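Local coordinates for protein DELTA1-pyrroline-2-carboxylate reductase (Thermococcus litoralis DSM 5473, PDB 6T3E) that catalyses the NAD(P)H-dependent reduction of Δ1-pyrroline-2-carboxylate to L-proline, probably as a step of L-hydroxyproline metabolism, at residues B[42-53]-B[323-333]. Sequence-based numbering, arbitrary orientation.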
ATOM      1  N   VAL B  42      16.550  10.121  15.053  1.00 46.81           N
ATOM      2  CA  VAL B  42      15.443   9.215  14.759  1.00 39.18           C
ATOM      3  C   VAL B  42      14.698   8.855  16.031  1.00 41.19           C
ATOM      4  O   VAL B  42      13.467   8.699  16.017  1.00 39.57           O
ATOM      5  CB  VAL B  42      15.952   7.950  14.037  1.00 36.03           C
ATOM      6  CG1 VAL B  42      14.785   7.094  13.561  1.00 35.97           C
ATOM      7  CG2 VAL B  42      16.800   8.332  12.848  1.00 36.65           C
ATOM      8  N   ILE B  43      15.417   8.727  17.146  1.00 32.40           N
ATOM      9  CA  ILE B  43      14.761   8.434  18.414  1.00 39.31           C
ATOM     10  C   ILE B  43      13.800   9.558  18.777  1.00 42.53           C
ATOM     11  O   ILE B  43      12.627   9.319  19.091  1.00 43.01           O
ATOM     12  CB  ILE B  43      15.814   8.206  19.512  1.00 40.50           C
ATOM     13  CG1 ILE B  43      16.419   6.800  19.374  1.00 33.23           C
ATOM     14  CG2 ILE B  43      15.214   8.463  20.903  1.00 36.75           C
ATOM     15  CD1 ILE B  43      17.766   6.653  20.010  1.00 35.19           C
ATOM     16  N   GLU B  44      14.270  10.805  18.679  1.00 48.48           N
ATOM     17  CA  GLU B  44      13.399  11.943  18.949  1.00 53.83           C
ATOM     18  C   GLU B  44      12.212  11.963  17.998  1.00 49.33           C
ATOM     19  O   GLU B  44      11.074  12.207  18.419  1.00 43.98           O
ATOM     20  CB  GLU B  44      14.187  13.250  18.844  1.00 62.32           C
ATOM     21  CG  GLU B  44      15.280  13.407  19.894  1.00 69.53           C
ATOM     22  CD  GLU B  44      16.252  14.535  19.578  1.00 74.71           C
ATOM     23  OE1 GLU B  44      15.838  15.541  18.956  1.00 77.59           O
ATOM     24  OE2 GLU B  44      17.438  14.407  19.947  1.00 75.71           O
ATOM     25  N   SER B  45      12.449  11.657  16.720  1.00 49.38           N
ATOM     26  CA  SER B  45      11.392  11.776  15.720  1.00 49.76           C
ATOM     27  C   SER B  45      10.332  10.700  15.894  1.00 54.25           C
ATOM     28  O   SER B  45       9.133  10.987  15.800  1.00 54.02           O
ATOM     29  CB  SER B  45      11.990  11.696  14.318  1.00 48.50           C
ATOM     30  OG  SER B  45      13.049  12.618  14.169  1.00 52.47           O
ATOM     31  N   VAL B  46      10.752   9.454  16.142  1.00 53.31           N
ATOM     32  CA  VAL B  46       9.790   8.378  16.345  1.00 45.92           C
ATOM     33  C   VAL B  46       8.981   8.631  17.618  1.00 46.38           C
ATOM     34  O   VAL B  46       7.780   8.344  17.681  1.00 45.42           O
ATOM     35  CB  VAL B  46      10.506   7.012  16.376  1.00 42.65           C
ATOM     36  CG1 VAL B  46       9.587   5.944  16.952  1.00 43.37           C
ATOM     37  CG2 VAL B  46      10.991   6.597  14.978  1.00 37.69           C
ATOM     38  N   GLU B  47       9.614   9.212  18.638  1.00 45.58           N
ATOM     39  CA  GLU B  47       8.882   9.547  19.854  1.00 46.11           C
ATOM     40  C   GLU B  47       7.785  10.570  19.579  1.00 49.26           C
ATOM     41  O   GLU B  47       6.662  10.439  20.084  1.00 50.89           O
ATOM     42  CB  GLU B  47       9.847  10.074  20.911  1.00 44.64           C
ATOM     43  CG  GLU B  47       9.194  10.355  22.235  1.00 46.20           C
ATOM     44  CD  GLU B  47      10.187  10.322  23.394  1.00 48.89           C
ATOM     45  OE1 GLU B  47      11.428  10.356  23.141  1.00 48.17           O
ATOM     46  OE2 GLU B  47       9.713  10.226  24.550  1.00 46.24           O
ATOM     47  N   ARG B  48       8.083  11.583  18.762  1.00 49.62           N
ATOM     48  CA  ARG B  48       7.083  12.597  18.433  1.00 52.35           C
ATOM     49  C   ARG B  48       5.957  12.017  17.583  1.00 50.51           C
ATOM     50  O   ARG B  48       4.793  12.425  17.718  1.00 49.09           O
ATOM     51  CB  ARG B  48       7.752  13.772  17.707  1.00 57.62           C
ATOM     52  CG  ARG B  48       6.772  14.871  17.318  1.00 65.40           C
ATOM     53  CD  ARG B  48       6.968  15.412  15.885  1.00 67.07           C
ATOM     54  NE  ARG B  48       6.291  16.702  15.677  1.00 69.33           N
ATOM     55  CZ  ARG B  48       4.970  16.895  15.730  1.00 69.94           C
ATOM     56  NH1 ARG B  48       4.144  15.881  15.974  1.00 69.35           N
ATOM     57  NH2 ARG B  48       4.469  18.114  15.535  1.00 69.21           N
ATOM     58  N   ALA B  49       6.287  11.049  16.721  1.00 48.78           N
ATOM     59  CA  ALA B  49       5.276  10.416  15.882  1.00 45.03           C
ATOM     60  C   ALA B  49       4.241   9.685  16.725  1.00 44.68           C
ATOM     61  O   ALA B  49       3.046   9.684  16.397  1.00 42.78           O
ATOM     62  CB  ALA B  49       5.945   9.464  14.900  1.00 39.47           C
ATOM     63  N   PHE B  50       4.687   9.030  17.802  1.00 44.17           N
ATOM     64  CA  PHE B  50       3.766   8.338  18.694  1.00 47.45           C
ATOM     65  C   PHE B  50       2.970   9.317  19.548  1.00 49.91           C
ATOM     66  O   PHE B  50       1.792   9.071  19.840  1.00 46.72           O
ATOM     67  CB  PHE B  50       4.535   7.351  19.570  1.00 50.96           C
ATOM     68  CG  PHE B  50       4.789   6.035  18.900  1.00 51.98           C
ATOM     69  CD1 PHE B  50       3.790   5.079  18.825  1.00 52.35           C
ATOM     70  CD2 PHE B  50       6.017   5.766  18.318  1.00 51.35           C
ATOM     71  CE1 PHE B  50       4.012   3.881  18.201  1.00 53.67           C
ATOM     72  CE2 PHE B  50       6.253   4.553  17.687  1.00 51.92           C
ATOM     73  CZ  PHE B  50       5.252   3.609  17.624  1.00 52.60           C
ATOM     74  N   LEU B  51       3.585  10.431  19.954  1.00 51.18           N
ATOM     75  CA  LEU B  51       2.820  11.465  20.635  1.00 47.75           C
ATOM     76  C   LEU B  51       1.769  12.049  19.706  1.00 45.29           C
ATOM     77  O   LEU B  51       0.626  12.291  20.122  1.00 42.79           O
ATOM     78  CB  LEU B  51       3.750  12.562  21.145  1.00 51.97           C
ATOM     79  CG  LEU B  51       3.073  13.762  21.823  1.00 51.37           C
ATOM     80  CD1 LEU B  51       2.234  13.326  23.017  1.00 48.93           C
ATOM     81  CD2 LEU B  51       4.115  14.791  22.233  1.00 51.56           C
ATOM     82  N   GLU B  52       2.131  12.260  18.436  1.00 45.19           N
ATOM     83  CA  GLU B  52       1.152  12.729  17.462  1.00 46.52           C
ATOM     84  C   GLU B  52       0.043  11.699  17.260  1.00 44.57           C
ATOM     85  O   GLU B  52      -1.129  12.068  17.101  1.00 42.91           O
ATOM     86  CB  GLU B  52       1.862  13.072  16.145  1.00 48.83           C
ATOM     87  CG  GLU B  52       0.939  13.338  14.948  1.00 54.55           C
ATOM     88  CD  GLU B  52       1.621  14.058  13.777  1.00 59.03           C
ATOM     89  OE1 GLU B  52       2.796  14.470  13.902  1.00 60.94           O
ATOM     90  OE2 GLU B  52       0.976  14.200  12.715  1.00 60.05           O
ATOM     91  N   LEU B  53       0.385  10.408  17.321  1.00 49.30           N
ATOM     92  CA  LEU B  53      -0.616   9.348  17.191  1.00 50.31           C
ATOM     93  C   LEU B  53      -1.577   9.325  18.378  1.00 50.64           C
ATOM     94  O   LEU B  53      -2.771   9.052  18.211  1.00 51.89           O
ATOM     95  CB  LEU B  53       0.082   8.000  17.040  1.00 51.99           C
ATOM     96  CG  LEU B  53      -0.672   6.760  17.515  1.00 52.65           C
ATOM     97  CD1 LEU B  53      -1.790   6.417  16.535  1.00 47.44           C
ATOM     98  CD2 LEU B  53       0.297   5.600  17.682  1.00 55.28           C
ATOM     99  N   LEU B 323       5.288  -0.090  12.907  1.00 43.50           N
ATOM    100  CA  LEU B 323       4.123   0.753  12.677  1.00 40.73           C
ATOM    101  C   LEU B 323       4.476   1.807  11.632  1.00 37.85           C
ATOM    102  O   LEU B 323       5.575   2.370  11.652  1.00 41.51           O
ATOM    103  CB  LEU B 323       3.640   1.403  13.980  1.00 38.60           C
ATOM    104  CG  LEU B 323       2.214   1.965  13.958  1.00 39.19           C
ATOM    105  CD1 LEU B 323       1.176   0.903  13.618  1.00 34.25           C
ATOM    106  CD2 LEU B 323       1.895   2.644  15.282  1.00 41.24           C
ATOM    107  N   ALA B 324       3.534   2.083  10.726  1.00 27.69           N
ATOM    108  CA  ALA B 324       3.837   2.914   9.566  1.00 27.61           C
ATOM    109  C   ALA B 324       4.211   4.345   9.931  1.00 28.74           C
ATOM    110  O   ALA B 324       4.874   5.016   9.130  1.00 30.61           O
ATOM    111  CB  ALA B 324       2.653   2.923   8.594  1.00 28.54           C
ATOM    112  N   ILE B 325       3.804   4.833  11.107  1.00 32.58           N
ATOM    113  CA  ILE B 325       4.122   6.214  11.467  1.00 37.54           C
ATOM    114  C   ILE B 325       5.620   6.401  11.615  1.00 45.45           C
ATOM    115  O   ILE B 325       6.138   7.505  11.399  1.00 47.63           O
ATOM    116  CB  ILE B 325       3.399   6.653  12.752  1.00 31.89           C
ATOM    117  CG1 ILE B 325       3.864   5.830  13.953  1.00 31.01           C
ATOM    118  CG2 ILE B 325       1.918   6.582  12.577  1.00 29.19           C
ATOM    119  CD1 ILE B 325       3.432   6.426  15.278  1.00 33.69           C
ATOM    120  N   GLU B 326       6.335   5.350  12.020  1.00 45.93           N
ATOM    121  CA  GLU B 326       7.779   5.468  12.167  1.00 48.42           C
ATOM    122  C   GLU B 326       8.460   5.665  10.819  1.00 44.16           C
ATOM    123  O   GLU B 326       9.451   6.400  10.724  1.00 39.02           O
ATOM    124  CB  GLU B 326       8.318   4.236  12.892  1.00 52.65           C
ATOM    125  CG  GLU B 326       7.360   3.699  13.953  1.00 57.05           C
ATOM    126  CD  GLU B 326       7.736   2.327  14.487  1.00 58.08           C
ATOM    127  OE1 GLU B 326       8.297   1.500  13.740  1.00 56.83           O
ATOM    128  OE2 GLU B 326       7.464   2.076  15.676  1.00 60.42           O
ATOM    129  N   ASP B 327       7.923   5.063   9.759  1.00 42.94           N
ATOM    130  CA  ASP B 327       8.479   5.309   8.437  1.00 40.80           C
ATOM    131  C   ASP B 327       8.174   6.727   7.974  1.00 43.24           C
ATOM    132  O   ASP B 327       9.058   7.412   7.451  1.00 43.78           O
ATOM    133  CB  ASP B 327       7.949   4.280   7.440  1.00 42.27           C
ATOM    134  CG  ASP B 327       8.071   2.853   7.956  1.00 43.66           C
ATOM    135  OD1 ASP B 327       9.207   2.416   8.253  1.00 43.28           O
ATOM    136  OD2 ASP B 327       7.021   2.176   8.073  1.00 41.24           O
ATOM    137  N   ALA B 328       6.948   7.209   8.202  1.00 40.88           N
ATOM    138  CA  ALA B 328       6.597   8.537   7.701  1.00 36.64           C
ATOM    139  C   ALA B 328       7.397   9.623   8.414  1.00 34.33           C
ATOM    140  O   ALA B 328       7.883  10.560   7.777  1.00 37.92           O
ATOM    141  CB  ALA B 328       5.094   8.788   7.833  1.00 25.98           C
ATOM    142  N   ILE B 329       7.549   9.524   9.733  1.00 38.12           N
ATOM    143  CA  ILE B 329       8.282  10.564  10.450  1.00 42.70           C
ATOM    144  C   ILE B 329       9.760  10.517  10.089  1.00 45.11           C
ATOM    145  O   ILE B 329      10.433  11.555  10.040  1.00 47.60           O
ATOM    146  CB  ILE B 329       8.045  10.463  11.971  1.00 42.88           C
ATOM    147  CG1 ILE B 329       8.506  11.749  12.656  1.00 39.85           C
ATOM    148  CG2 ILE B 329       8.747   9.266  12.566  1.00 45.36           C
ATOM    149  CD1 ILE B 329       7.665  12.938  12.301  1.00 33.71           C
ATOM    150  N   THR B 330      10.296   9.323   9.841  1.00 43.94           N
ATOM    151  CA  THR B 330      11.692   9.231   9.438  1.00 44.20           C
ATOM    152  C   THR B 330      11.895   9.657   7.979  1.00 45.56           C
ATOM    153  O   THR B 330      12.832  10.408   7.675  1.00 42.85           O
ATOM    154  CB  THR B 330      12.184   7.812   9.697  1.00 40.73           C
ATOM    155  OG1 THR B 330      12.064   7.541  11.099  1.00 45.24           O
ATOM    156  CG2 THR B 330      13.634   7.650   9.286  1.00 37.60           C
ATOM    157  N   ALA B 331      10.981   9.264   7.082  1.00 43.57           N
ATOM    158  CA  ALA B 331      11.100   9.656   5.681  1.00 36.98           C
ATOM    159  C   ALA B 331      10.991  11.161   5.512  1.00 43.06           C
ATOM    160  O   ALA B 331      11.739  11.753   4.722  1.00 46.23           O
ATOM    161  CB  ALA B 331      10.023   8.978   4.849  1.00 35.53           C
ATOM    162  N   LYS B 332      10.081  11.807   6.252  1.00 42.41           N
ATOM    163  CA  LYS B 332       9.955  13.252   6.110  1.00 41.81           C
ATOM    164  C   LYS B 332      11.140  13.958   6.752  1.00 39.67           C
ATOM    165  O   LYS B 332      11.653  14.938   6.206  1.00 37.70           O
ATOM    166  CB  LYS B 332       8.636  13.729   6.728  1.00 44.37           C
ATOM    167  CG  LYS B 332       8.328  15.228   6.563  1.00 52.88           C
ATOM    168  CD  LYS B 332       7.497  15.531   5.280  1.00 57.80           C
ATOM    169  CE  LYS B 332       7.165  17.040   5.098  1.00 58.91           C
ATOM    170  NZ  LYS B 332       7.242  17.518   3.670  1.00 55.22           N
ATOM    171  N   LEU B 333      11.641  13.403   7.855  1.00 43.87           N
ATOM    172  CA  LEU B 333      12.889  13.854   8.461  1.00 46.47           C
ATOM    173  C   LEU B 333      14.025  13.802   7.450  1.00 49.19           C
ATOM    174  O   LEU B 333      14.766  14.777   7.271  1.00 50.26           O
ATOM    175  CB  LEU B 333      13.183  12.980   9.687  1.00 45.96           C
ATOM    176  CG  LEU B 333      14.365  13.214  10.615  1.00 47.75           C
ATOM    177  CD1 LEU B 333      15.584  12.438  10.195  1.00 50.59           C
ATOM    178  CD2 LEU B 333      14.655  14.691  10.689  1.00 46.05           C
TER
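The carbonyl O of E326 is gripped by two donors of T330, the backbone N and the side-chain OG1, the latter 2.9 Å from E326 O and nearly in line with the C=O bond (162°). T330 OG1 lies anti to its own carbonyl carbon, on the backbone N side, where it can turn back to E326 O; the same oxygen meets V42 CG1 of the facing helix at 3.7 Å, a van der Waals contact. I325, the residue before E326, puts its CD1 over the F50 ring, 3.7 Å from the centroid and only 8° off the normal, a CH-pi contact. The edge of that ring faces E326: OE2 lies near the ring plane, with the carboxylate turned well away from it. The carbons of E326 are packed as well, CB 4.1 Å from V46 CG2 and CG 4.0 Å from F50 CE2. In the middle, A49 CB fits against I329 CG2 at 3.7 Å, and I329 CG1 runs over the backbone at S45. The short A49 side chain goes with an axis separation of 8.8 Å between the two short helical segments, whose chain directions differ by 128°. At one end, the L53 and L323 CD2 methyls meet tip to tip.

The two helices, 39-54 and 324-341, pack on the mixed sheet, I325 also touching V60 of strand 58-68 and L82 of strand 73-82. E326 and T330 touch A138 and I130 of helix 128-146, so N- and C-terminal parts of the chain come together beside the proline pocket. E326 OE1 is salt-bridged to R134, a residue of that pocket, and the E326 side chain comes within about 4 Å of the bound NADH. Carbon packing from V46 and F50, together with this salt bridge, therefore probably helps set the direction of the carboxylate.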